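Local coordinates for protein LAIR1 ecotodomain from MGD21 antibody (Homo sapiens, PDB 7JZK) that binds the V2 domain of a Plasmodium RIFIN, as the LAIR1 immunoglobulin domain carried as an insertion by a malaria antibody, at residues A[28-36]-A[47-56]. Numbering follows the deposited sequence.
Sequences GPVGVQTFR and DTEDVSQTSP
The edge hairpin of one sheet of this immunoglobulin sandwich, made by strands 34-38 and 45-48, holds the contact, and the loop 49-51 then carries the chain across to strand 52-55, at the edge of the other sheet. Phe-35 and Thr-48 form an antiparallel hydrogen-bonded pair: Phe-35 N reaches Thr-48 O at 3.0 Å, and Thr-48 N returns to Phe-35 O at 2.9 Å. Beside it, the non-hydrogen-bonded pair Arg-36 and Asp-47 is closed by a salt bridge. Arg-36 NH2 donates to the syn lone pair of Asp-47 OD2 over 2.7 Å, N-H...O 164°. Guanidinium and carboxylate planes lie only 16° apart. A bend at chi3 (-55°) turns the guanidinium so that its NE/NH2 edge meets the acid; NE points to OD1, whose position is less certain. On the side where Phe-35 and Thr-48 point, Val-51 CG1 comes in from the loop to the ring edge, 3.7 Å from Phe-35 CD1 and 4.0 Å from Val-32 CG1, while Ala-61 of strand 58-65 touches Phe-35 from the opposing sheet. Arg-36 packs on Ala-99 and Asp-47 on Phe-105, both of the Rifin chain. The near-coplanar ion pair thus probably holds the arginine's rotation and offsets its charge at the Rifin interface, whereas Val-51 covers the edge of buried Phe-35.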
loop_
_atom_site.group_PDB
_atom_site.type_symbol
_atom_site.label_atom_id
_atom_site.label_comp_id
_atom_site.label_asym_id
_atom_site.label_seq_id
_atom_site.Cartn_x
_atom_site.Cartn_y
_atom_site.Cartn_z
ATOM N N GLY A 28 -1.008 21.358 -6.696
ATOM C CA GLY A 28 -2.348 21.363 -7.223
ATOM C C GLY A 28 -3.124 22.602 -6.788
ATOM O O GLY A 28 -2.554 23.636 -6.389
ATOM N N PRO A 29 -4.447 22.525 -6.903
ATOM C CA PRO A 29 -5.310 23.648 -6.528
ATOM C C PRO A 29 -5.470 23.711 -5.012
ATOM O O PRO A 29 -4.967 22.859 -4.278
ATOM C CB PRO A 29 -6.636 23.306 -7.216
ATOM C CG PRO A 29 -6.656 21.784 -7.189
ATOM C CD PRO A 29 -5.218 21.372 -7.394
ATOM N N VAL A 30 -6.146 24.767 -4.542
ATOM C CA VAL A 30 -6.425 24.920 -3.116
ATOM C C VAL A 30 -7.459 23.901 -2.690
ATOM O O VAL A 30 -8.385 23.580 -3.444
ATOM C CB VAL A 30 -6.876 26.359 -2.800
ATOM C CG1 VAL A 30 -7.708 26.418 -1.506
ATOM C CG2 VAL A 30 -5.666 27.282 -2.689
ATOM N N GLY A 31 -7.300 23.375 -1.481
ATOM C CA GLY A 31 -8.258 22.434 -0.961
ATOM C C GLY A 31 -7.959 20.986 -1.250
ATOM O O GLY A 31 -8.859 20.148 -1.110
ATOM N N VAL A 32 -6.730 20.655 -1.658
ATOM C CA VAL A 32 -6.396 19.252 -1.850
ATOM C C VAL A 32 -6.552 18.539 -0.517
ATOM O O VAL A 32 -6.000 18.969 0.503
ATOM C CB VAL A 32 -4.963 19.094 -2.382
ATOM C CG1 VAL A 32 -4.566 17.626 -2.361
ATOM C CG2 VAL A 32 -4.829 19.660 -3.777
ATOM N N GLN A 33 -7.318 17.451 -0.513
ATOM C CA GLN A 33 -7.395 16.633 0.690
ATOM C C GLN A 33 -6.175 15.742 0.814
ATOM O O GLN A 33 -5.498 15.748 1.846
ATOM C CB GLN A 33 -8.652 15.784 0.664
ATOM C CG GLN A 33 -9.880 16.575 0.356
ATOM C CD GLN A 33 -11.105 15.738 0.517
ATOM O OE1 GLN A 33 -11.081 14.699 1.193
ATOM N NE2 GLN A 33 -12.190 16.161 -0.115
ATOM N N THR A 34 -5.845 15.018 -0.253
ATOM C CA THR A 34 -4.723 14.100 -0.204
ATOM C C THR A 34 -3.903 14.221 -1.481
ATOM O O THR A 34 -4.456 14.271 -2.584
ATOM C CB THR A 34 -5.196 12.647 -0.056
ATOM O OG1 THR A 34 -6.225 12.565 0.934
ATOM C CG2 THR A 34 -4.073 11.824 0.436
ATOM N N PHE A 35 -2.587 14.236 -1.320
ATOM C CA PHE A 35 -1.654 14.059 -2.420
ATOM C C PHE A 35 -1.112 12.636 -2.374
ATOM O O PHE A 35 -0.720 12.161 -1.303
ATOM C CB PHE A 35 -0.488 15.032 -2.299
ATOM C CG PHE A 35 -0.560 16.156 -3.248
ATOM C CD1 PHE A 35 -0.781 17.441 -2.794
ATOM C CD2 PHE A 35 -0.462 15.927 -4.601
ATOM C CE1 PHE A 35 -0.867 18.498 -3.687
ATOM C CE2 PHE A 35 -0.545 16.955 -5.491
ATOM C CZ PHE A 35 -0.745 18.251 -5.039
ATOM N N ARG A 36 -1.054 11.968 -3.527
ATOM C CA ARG A 36 -0.468 10.637 -3.648
ATOM C C ARG A 36 0.666 10.686 -4.661
ATOM O O ARG A 36 0.457 11.084 -5.820
ATOM C CB ARG A 36 -1.514 9.614 -4.089
ATOM C CG ARG A 36 -0.987 8.314 -4.665
ATOM C CD ARG A 36 -2.125 7.299 -4.812
ATOM N NE ARG A 36 -2.841 7.075 -3.555
ATOM C CZ ARG A 36 -3.882 6.251 -3.423
ATOM N NH1 ARG A 36 -4.339 5.567 -4.472
ATOM N NH2 ARG A 36 -4.470 6.103 -2.240
ATOM N N ASP A 47 0.913 8.327 0.310
ATOM C CA ASP A 47 -0.102 9.354 0.469
ATOM C C ASP A 47 0.293 10.315 1.584
ATOM O O ASP A 47 1.010 9.950 2.519
ATOM C CB ASP A 47 -1.461 8.721 0.774
ATOM C CG ASP A 47 -2.184 8.252 -0.487
ATOM O OD1 ASP A 47 -1.585 8.343 -1.568
ATOM O OD2 ASP A 47 -3.322 7.730 -0.403
ATOM N N THR A 48 -0.183 11.552 1.475
ATOM C CA THR A 48 0.001 12.539 2.528
ATOM C C THR A 48 -1.216 13.444 2.561
ATOM O O THR A 48 -1.752 13.833 1.513
ATOM C CB THR A 48 1.278 13.368 2.319
ATOM O OG1 THR A 48 1.518 14.180 3.473
ATOM C CG2 THR A 48 1.158 14.259 1.106
ATOM N N GLU A 49 -1.662 13.765 3.768
ATOM C CA GLU A 49 -2.695 14.770 3.931
ATOM C C GLU A 49 -2.159 16.066 4.518
ATOM O O GLU A 49 -2.924 17.013 4.675
ATOM C CB GLU A 49 -3.847 14.250 4.794
ATOM C CG GLU A 49 -4.638 13.127 4.169
ATOM C CD GLU A 49 -5.925 12.862 4.931
ATOM O OE1 GLU A 49 -6.148 11.722 5.404
ATOM O OE2 GLU A 49 -6.722 13.816 5.065
ATOM N N ASP A 50 -0.871 16.146 4.833
ATOM C CA ASP A 50 -0.316 17.429 5.244
ATOM C C ASP A 50 -0.047 18.209 3.959
ATOM O O ASP A 50 1.053 18.190 3.402
ATOM C CB ASP A 50 0.943 17.251 6.085
ATOM C CG ASP A 50 1.625 18.587 6.440
ATOM O OD1 ASP A 50 0.965 19.660 6.421
ATOM O OD2 ASP A 50 2.846 18.561 6.710
ATOM N N VAL A 51 -1.073 18.914 3.488
ATOM C CA VAL A 51 -0.981 19.758 2.300
ATOM C C VAL A 51 -0.963 21.204 2.765
ATOM O O VAL A 51 -1.845 21.633 3.518
ATOM C CB VAL A 51 -2.153 19.508 1.331
ATOM C CG1 VAL A 51 -2.016 18.139 0.654
ATOM C CG2 VAL A 51 -3.473 19.564 2.077
ATOM N N SER A 52 0.045 21.955 2.345
ATOM C CA SER A 52 0.189 23.326 2.800
ATOM C C SER A 52 -0.259 24.245 1.672
ATOM O O SER A 52 0.264 24.169 0.555
ATOM C CB SER A 52 1.624 23.629 3.240
ATOM O OG SER A 52 2.576 22.955 2.441
ATOM N N GLN A 53 -1.250 25.083 1.959
ATOM C CA GLN A 53 -1.741 26.051 0.983
ATOM C C GLN A 53 -0.735 27.188 0.911
ATOM O O GLN A 53 -0.628 27.985 1.843
ATOM C CB GLN A 53 -3.115 26.560 1.386
ATOM C CG GLN A 53 -3.577 27.683 0.541
ATOM C CD GLN A 53 -4.798 28.332 1.109
ATOM O OE1 GLN A 53 -5.722 27.654 1.561
ATOM N NE2 GLN A 53 -4.817 29.659 1.094
ATOM N N THR A 54 0.017 27.269 -0.184
ATOM C CA THR A 54 1.039 28.306 -0.264
ATOM C C THR A 54 0.452 29.663 -0.648
ATOM O O THR A 54 0.819 30.690 -0.065
ATOM C CB THR A 54 2.110 27.891 -1.273
ATOM O OG1 THR A 54 1.624 28.124 -2.598
ATOM C CG2 THR A 54 2.408 26.414 -1.134
ATOM N N SER A 55 -0.467 29.668 -1.605
ATOM C CA SER A 55 -1.104 30.835 -2.193
ATOM C C SER A 55 -2.598 30.591 -2.255
ATOM O O SER A 55 -3.053 29.458 -2.085
ATOM C CB SER A 55 -0.542 31.121 -3.594
ATOM O OG SER A 55 0.866 30.981 -3.588
ATOM N N PRO A 56 -3.404 31.645 -2.447
ATOM C CA PRO A 56 -4.868 31.452 -2.498
ATOM C C PRO A 56 -5.340 30.533 -3.611
ATOM O O PRO A 56 -6.524 30.160 -3.606
ATOM C CB PRO A 56 -5.417 32.875 -2.692
ATOM C CG PRO A 56 -4.254 33.690 -3.151
ATOM C CD PRO A 56 -3.033 33.067 -2.565
#